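Local coordinates for hydroxyethylphosphonate dioxygenase (Streptomyces albus, PDB 6B9R), which probably converts 2-hydroxyethylphosphonate to hydroxymethylphosphonate by cleaving its carbon-carbon bond with dioxygen at a mononuclear iron centre, at residues T57-L60 against I61-A65; P274-A277 against E278-E281; I439-Y442 against I443-R447. All coordinates share one frame; numbering follows the deposited sequence.

Contact 1: residues T57-L60 against I61-A65; sequences TWDL and ISRAA
A chi1 of 177° sets the Trp-58 indole beside its own carbonyl carbon, opposite the backbone N, and Ser-62 OG, anti to the carbonyl carbon of its residue (chi1 -60°), meets it there. The setting is the first turn of helix 58-67, with Thr-57 as N-cap: its OG1 accepts from Leu-60 N at 3.1 Å. Trp-58 O is gripped twice, by Ser-62 N and by Ser-62 OG, each 2.8 Å away and arriving from opposite faces of the carbonyl plane. The same OG sits 3.3 Å above the indole plane, displaced toward its rim. Ile-61 CG2 approaches that ring obliquely, 4.1 Å from Trp-58 CZ3. Stacking of Trp-58 on Trp-58 of the second subunit places this turn at the dimer interface. Next to it, Asp-59 and Arg-63 form an i to i+4 salt bridge between planes 45° apart. Arg-63, bent at its third torsion, also gives NH1 to Leu-39 O, so two acceptors fix its guanidinium, while Leu-60 CD1 lies 4.2 Å above the centre of one face. The salt-bridge contact is Arg-63 NH2 to Asp-59 OD2 at 2.8 Å, nearly along the C-O axis and close to the guanidinium plane.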
# COMPACT_ATOMS: atom_id res chain seq x y z
N THR A 57 -13.11 -2.37 23.76
CA THR A 57 -14.04 -3.41 23.34
C THR A 57 -14.49 -3.18 21.91
O THR A 57 -14.30 -2.11 21.32
CB THR A 57 -15.25 -3.46 24.27
OG1 THR A 57 -15.96 -2.22 24.21
CG2 THR A 57 -14.80 -3.70 25.70
N TRP A 58 -15.10 -4.22 21.33
CA TRP A 58 -15.73 -4.07 20.03
C TRP A 58 -16.86 -3.06 20.10
O TRP A 58 -17.11 -2.35 19.12
CB TRP A 58 -16.24 -5.43 19.54
CG TRP A 58 -16.98 -5.37 18.24
CD1 TRP A 58 -18.32 -5.63 18.04
CD2 TRP A 58 -16.45 -5.01 16.97
NE1 TRP A 58 -18.63 -5.46 16.72
CE2 TRP A 58 -17.51 -5.08 16.04
CE3 TRP A 58 -15.18 -4.63 16.52
CZ2 TRP A 58 -17.33 -4.78 14.68
CZ3 TRP A 58 -15.01 -4.35 15.17
CH2 TRP A 58 -16.08 -4.42 14.27
N ASP A 59 -17.53 -2.96 21.24
CA ASP A 59 -18.54 -1.92 21.41
C ASP A 59 -17.92 -0.54 21.23
O ASP A 59 -18.45 0.30 20.49
CB ASP A 59 -19.21 -2.06 22.77
CG ASP A 59 -20.24 -0.97 23.03
OD1 ASP A 59 -21.29 -0.98 22.35
OD2 ASP A 59 -20.00 -0.10 23.89
N LEU A 60 -16.78 -0.29 21.88
CA LEU A 60 -16.18 1.03 21.79
C LEU A 60 -15.66 1.31 20.38
O LEU A 60 -15.81 2.41 19.86
CB LEU A 60 -15.05 1.18 22.82
CG LEU A 60 -14.23 2.48 22.77
CD1 LEU A 60 -15.14 3.69 22.92
CD2 LEU A 60 -13.16 2.50 23.84
N ILE A 61 -15.07 0.30 19.75
CA ILE A 61 -14.59 0.45 18.38
C ILE A 61 -15.75 0.72 17.43
O ILE A 61 -15.65 1.55 16.52
CB ILE A 61 -13.78 -0.79 17.97
CG1 ILE A 61 -12.47 -0.82 18.77
CG2 ILE A 61 -13.52 -0.80 16.46
CD1 ILE A 61 -11.58 -2.00 18.43
N SER A 62 -16.89 0.05 17.64
CA SER A 62 -18.07 0.31 16.82
C SER A 62 -18.61 1.71 17.07
O SER A 62 -19.03 2.39 16.12
CB SER A 62 -19.15 -0.73 17.11
OG SER A 62 -18.67 -2.03 16.82
N ARG A 63 -18.63 2.16 18.33
CA ARG A 63 -19.07 3.52 18.63
C ARG A 63 -18.14 4.54 17.99
O ARG A 63 -18.60 5.59 17.51
CB ARG A 63 -19.15 3.72 20.14
CG ARG A 63 -20.38 3.09 20.76
CD ARG A 63 -20.12 2.65 22.19
NE ARG A 63 -19.71 3.75 23.06
CZ ARG A 63 -19.13 3.58 24.24
NH1 ARG A 63 -18.78 4.63 24.98
NH2 ARG A 63 -18.89 2.35 24.70
N ALA A 64 -16.83 4.26 17.97
CA ALA A 64 -15.88 5.20 17.38
C ALA A 64 -16.10 5.34 15.87
O ALA A 64 -16.00 6.44 15.33
CB ALA A 64 -14.45 4.76 17.68
N ALA A 65 -16.40 4.23 15.18
CA ALA A 65 -16.70 4.29 13.75
C ALA A 65 -18.00 5.02 13.45
O ALA A 65 -18.19 5.48 12.32
CB ALA A 65 -16.76 2.89 13.14

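Contact 2: residues P274-A277 against E278-E281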
# COMPACT_ATOMS: atom_id res chain seq x y z
N PRO A 274 2.49 4.00 -26.16
CA PRO A 274 2.94 3.21 -25.01
C PRO A 274 4.43 3.29 -24.79
O PRO A 274 4.88 3.05 -23.66
CB PRO A 274 2.50 1.79 -25.35
CG PRO A 274 2.40 1.78 -26.84
CD PRO A 274 1.97 3.15 -27.25
N ALA A 275 5.21 3.62 -25.82
CA ALA A 275 6.66 3.69 -25.69
C ALA A 275 7.07 4.85 -24.78
O ALA A 275 6.49 5.94 -24.85
CB ALA A 275 7.32 3.85 -27.06
N ARG A 276 8.07 4.61 -23.93
CA ARG A 276 8.51 5.67 -23.04
C ARG A 276 9.22 6.77 -23.82
O ARG A 276 9.78 6.54 -24.90
CB ARG A 276 9.43 5.13 -21.95
CG ARG A 276 10.73 4.55 -22.49
CD ARG A 276 11.81 4.53 -21.42
NE ARG A 276 13.02 3.87 -21.90
CZ ARG A 276 14.04 4.49 -22.48
NH1 ARG A 276 14.03 5.80 -22.65
NH2 ARG A 276 15.10 3.78 -22.88
N ALA A 277 9.19 7.97 -23.26
CA ALA A 277 9.98 9.07 -23.78
C ALA A 277 11.47 8.77 -23.61
O ALA A 277 11.88 7.85 -22.89
CB ALA A 277 9.60 10.37 -23.09
N GLU A 278 12.30 9.56 -24.28
CA GLU A 278 13.74 9.48 -24.08
C GLU A 278 14.10 9.95 -22.67
O GLU A 278 13.39 10.77 -22.07
CB GLU A 278 14.48 10.31 -25.13
CG GLU A 278 13.99 10.11 -26.57
CD GLU A 278 14.35 8.74 -27.13
OE1 GLU A 278 13.69 8.31 -28.09
OE2 GLU A 278 15.29 8.10 -26.60
N TRP A 279 15.20 9.42 -22.13
CA TRP A 279 15.58 9.75 -20.75
C TRP A 279 15.65 11.25 -20.48
O TRP A 279 15.10 11.69 -19.45
CB TRP A 279 16.92 9.08 -20.39
CG TRP A 279 16.82 7.59 -20.35
CD1 TRP A 279 17.48 6.70 -21.15
CD2 TRP A 279 15.97 6.81 -19.49
NE1 TRP A 279 17.11 5.41 -20.83
CE2 TRP A 279 16.19 5.45 -19.82
CE3 TRP A 279 15.06 7.12 -18.48
CZ2 TRP A 279 15.52 4.41 -19.17
CZ3 TRP A 279 14.40 6.08 -17.83
CH2 TRP A 279 14.64 4.74 -18.19
N PRO A 280 16.26 12.08 -21.32
CA PRO A 280 16.24 13.53 -21.04
C PRO A 280 14.84 14.12 -21.06
O PRO A 280 14.57 15.06 -20.31
CB PRO A 280 17.12 14.11 -22.16
CG PRO A 280 17.95 12.97 -22.61
CD PRO A 280 17.06 11.79 -22.52
N GLU A 281 13.96 13.59 -21.92
CA GLU A 281 12.56 14.03 -21.91
C GLU A 281 11.86 13.60 -20.63
O GLU A 281 11.09 14.37 -20.05
CB GLU A 281 11.84 13.48 -23.14
CG GLU A 281 12.39 14.00 -24.44
CD GLU A 281 11.78 13.32 -25.66
OE1 GLU A 281 11.45 12.12 -25.57
OE2 GLU A 281 11.62 13.99 -26.71
O HOH W 1 16.26 7.47 -24.14
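One water is gripped by three groups: it donates to Glu-278 OE2 at 2.7 Å and accepts from Trp-279 N at 3.0 Å and from Arg-276 NH1 at 3.2 Å, so a single molecule ties the arginine to the first turn of helix 279-288. It sits at the edge of the guanidinium, in plane. Arg-276 NH1 also donates to Ala-277 O, 3.0 Å away and somewhat out of that plane. Arg-276 reaches this point through a chain extended from CG to NE, and its guanidinium lies flat on the indole of Trp-279. The planes are 24° apart and the group centres 3.9 Å apart. CZ stands 32° off the normal of the five-membered ring, so the cation-pi contact is off-centre, with NH1 3.5 Å above the indole plane. Trp-279 also stacks on Trp-279 of the second subunit. Replacing Arg-276 by an alanine would probably leave this indole without its cation-pi partner, and the water and Ala-277 O each without this donor. Glu-281 reaches back so that OE1 accepts from Glu-278 N at 3.0 Å, on the anti side of the carboxylate, and OE2 bridges to Arg-266, which probably steadies the carboxylate. Ala-277 CB packs against Glu-281 OE1 and, beyond the two segments, against Leu-270 and Leu-282. An N-cap residue whose backbone N-H is taken by the side chain three positions later is the reciprocal half of a capping box, here opening helix 279-288 in the Cro/C1-type helix-turn-helix domain.

Contact 3: residues I439-Y442 against I443-R447; sequences IGRY and IAEDR
Ile-443 N bonds back to Ile-439 O at 2.9 Å and Ala-444 N to Gly-440 O at 3.0 Å, the last turn of helix 438-443 before the chain turns extended at Ala-444. From this turn Arg-441 runs alongside Glu-445 of the exit loop, and its bend at chi3 (61°) turns the NE edge of the guanidinium onto the carboxylate. Arg-441 NE meets the syn lone pair of Glu-445 OE1 at 2.8 Å, and NH1 reaches OE2 at 3.0 Å, both oxygens near the guanidinium plane. OE1 accepts a second bond, from Asp-446 N on its anti lone pair. The arrangement is a bidentate salt bridge across a helix C-terminus at the dimer interface, where Arg-441 NH1 and NH2 also donate to Gly-148 O and Lys-147 O, and Tyr-442 OH to Leu-212 O, of the second subunit. Arg-447 grips Asp-446 side-on, NE to OD1 at 2.6 Å. Its guanidinium lies 4° from parallel to that of Arg-441, whose CD stands 3.7 Å above the centre of the Arg-447 face. Each guanidinium has its own carboxylate, which probably balances the 3.9 Å approach of Arg-441 NE to Arg-447 NE. Tyr-442 CD2 touches Ile-443 CD1 at 4.2 Å.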
# COMPACT_ATOMS: atom_id res chain seq x y z
N ILE A 439 10.22 7.09 14.21
CA ILE A 439 9.80 5.74 13.86
C ILE A 439 9.16 5.05 15.06
O ILE A 439 8.15 4.35 14.93
CB ILE A 439 10.98 4.94 13.27
CG1 ILE A 439 11.24 5.38 11.83
CG2 ILE A 439 10.73 3.44 13.33
CD1 ILE A 439 12.47 4.73 11.19
N GLY A 440 9.72 5.28 16.25
CA GLY A 440 9.12 4.72 17.45
C GLY A 440 7.67 5.13 17.65
O GLY A 440 6.83 4.30 18.01
N ARG A 441 7.36 6.41 17.45
CA ARG A 441 5.98 6.86 17.65
C ARG A 441 5.08 6.38 16.52
O ARG A 441 3.88 6.17 16.74
CB ARG A 441 5.91 8.39 17.76
CG ARG A 441 6.34 8.96 19.11
CD ARG A 441 6.23 10.50 19.14
NE ARG A 441 4.86 10.96 18.92
CZ ARG A 441 4.55 12.19 18.53
NH1 ARG A 441 3.28 12.53 18.34
NH2 ARG A 441 5.52 13.07 18.32
N TYR A 442 5.63 6.23 15.32
CA TYR A 442 4.87 5.63 14.22
C TYR A 442 4.46 4.21 14.56
O TYR A 442 3.31 3.81 14.34
CB TYR A 442 5.70 5.69 12.94
CG TYR A 442 5.16 4.86 11.78
CD1 TYR A 442 3.93 5.14 11.21
CD2 TYR A 442 5.90 3.80 11.27
CE1 TYR A 442 3.45 4.39 10.14
CE2 TYR A 442 5.43 3.04 10.21
CZ TYR A 442 4.20 3.35 9.64
OH TYR A 442 3.73 2.58 8.58
N ILE A 443 5.38 3.44 15.15
CA ILE A 443 5.09 2.08 15.57
C ILE A 443 4.04 2.06 16.67
O ILE A 443 3.13 1.22 16.68
CB ILE A 443 6.39 1.38 16.03
CG1 ILE A 443 7.26 1.05 14.82
CG2 ILE A 443 6.09 0.13 16.84
CD1 ILE A 443 6.49 0.43 13.68
N ALA A 444 4.16 2.96 17.64
CA ALA A 444 3.28 2.92 18.80
C ALA A 444 3.21 4.34 19.36
O ALA A 444 4.13 4.78 20.05
CB ALA A 444 3.81 1.93 19.84
N GLU A 445 2.14 5.04 19.02
CA GLU A 445 1.95 6.38 19.55
C GLU A 445 1.80 6.30 21.06
O GLU A 445 1.13 5.41 21.59
CB GLU A 445 0.73 7.05 18.92
CG GLU A 445 0.45 8.47 19.44
CD GLU A 445 1.55 9.48 19.10
OE1 GLU A 445 2.62 9.47 19.75
OE2 GLU A 445 1.34 10.29 18.17
N ASP A 446 2.43 7.25 21.75
CA ASP A 446 2.55 7.19 23.20
C ASP A 446 2.20 8.51 23.87
O ASP A 446 2.58 8.72 25.03
CB ASP A 446 3.96 6.74 23.60
CG ASP A 446 5.05 7.71 23.11
OD1 ASP A 446 4.74 8.74 22.48
OD2 ASP A 446 6.24 7.42 23.36
N ARG A 447 1.53 9.43 23.17
CA ARG A 447 1.33 10.74 23.77
C ARG A 447 0.27 11.52 22.99
O ARG A 447 0.05 11.30 21.80
CB ARG A 447 2.64 11.54 23.79
CG ARG A 447 3.15 11.97 22.41
CD ARG A 447 4.62 12.39 22.45
NE ARG A 447 5.48 11.25 22.75
CZ ARG A 447 6.81 11.29 22.75
NH1 ARG A 447 7.45 12.42 22.45
NH2 ARG A 447 7.50 10.20 23.04

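All three contacts are local, yet each reaches the second subunit. Contact 1 is partly buried and lies on helix 58-67 and its N-cap; contacts 2 and 3 are surface contacts that join a loop to a helix, contact 2 at the start of helix 279-288 and contact 3 at the end of helix 438-443. A tryptophan stacks on its own counterpart across the dimer in contacts 1 and 2, whereas contact 3 meets the other chain through hydrogen bonds as well as packing. Arginine serves differently in each: salt-bridged along a helix, stacked on indole, or paired with a carboxylate past a helix end. Contacts 1 and 3 have centres about 22 Å apart, contacts 1 and 2 about 51 Å.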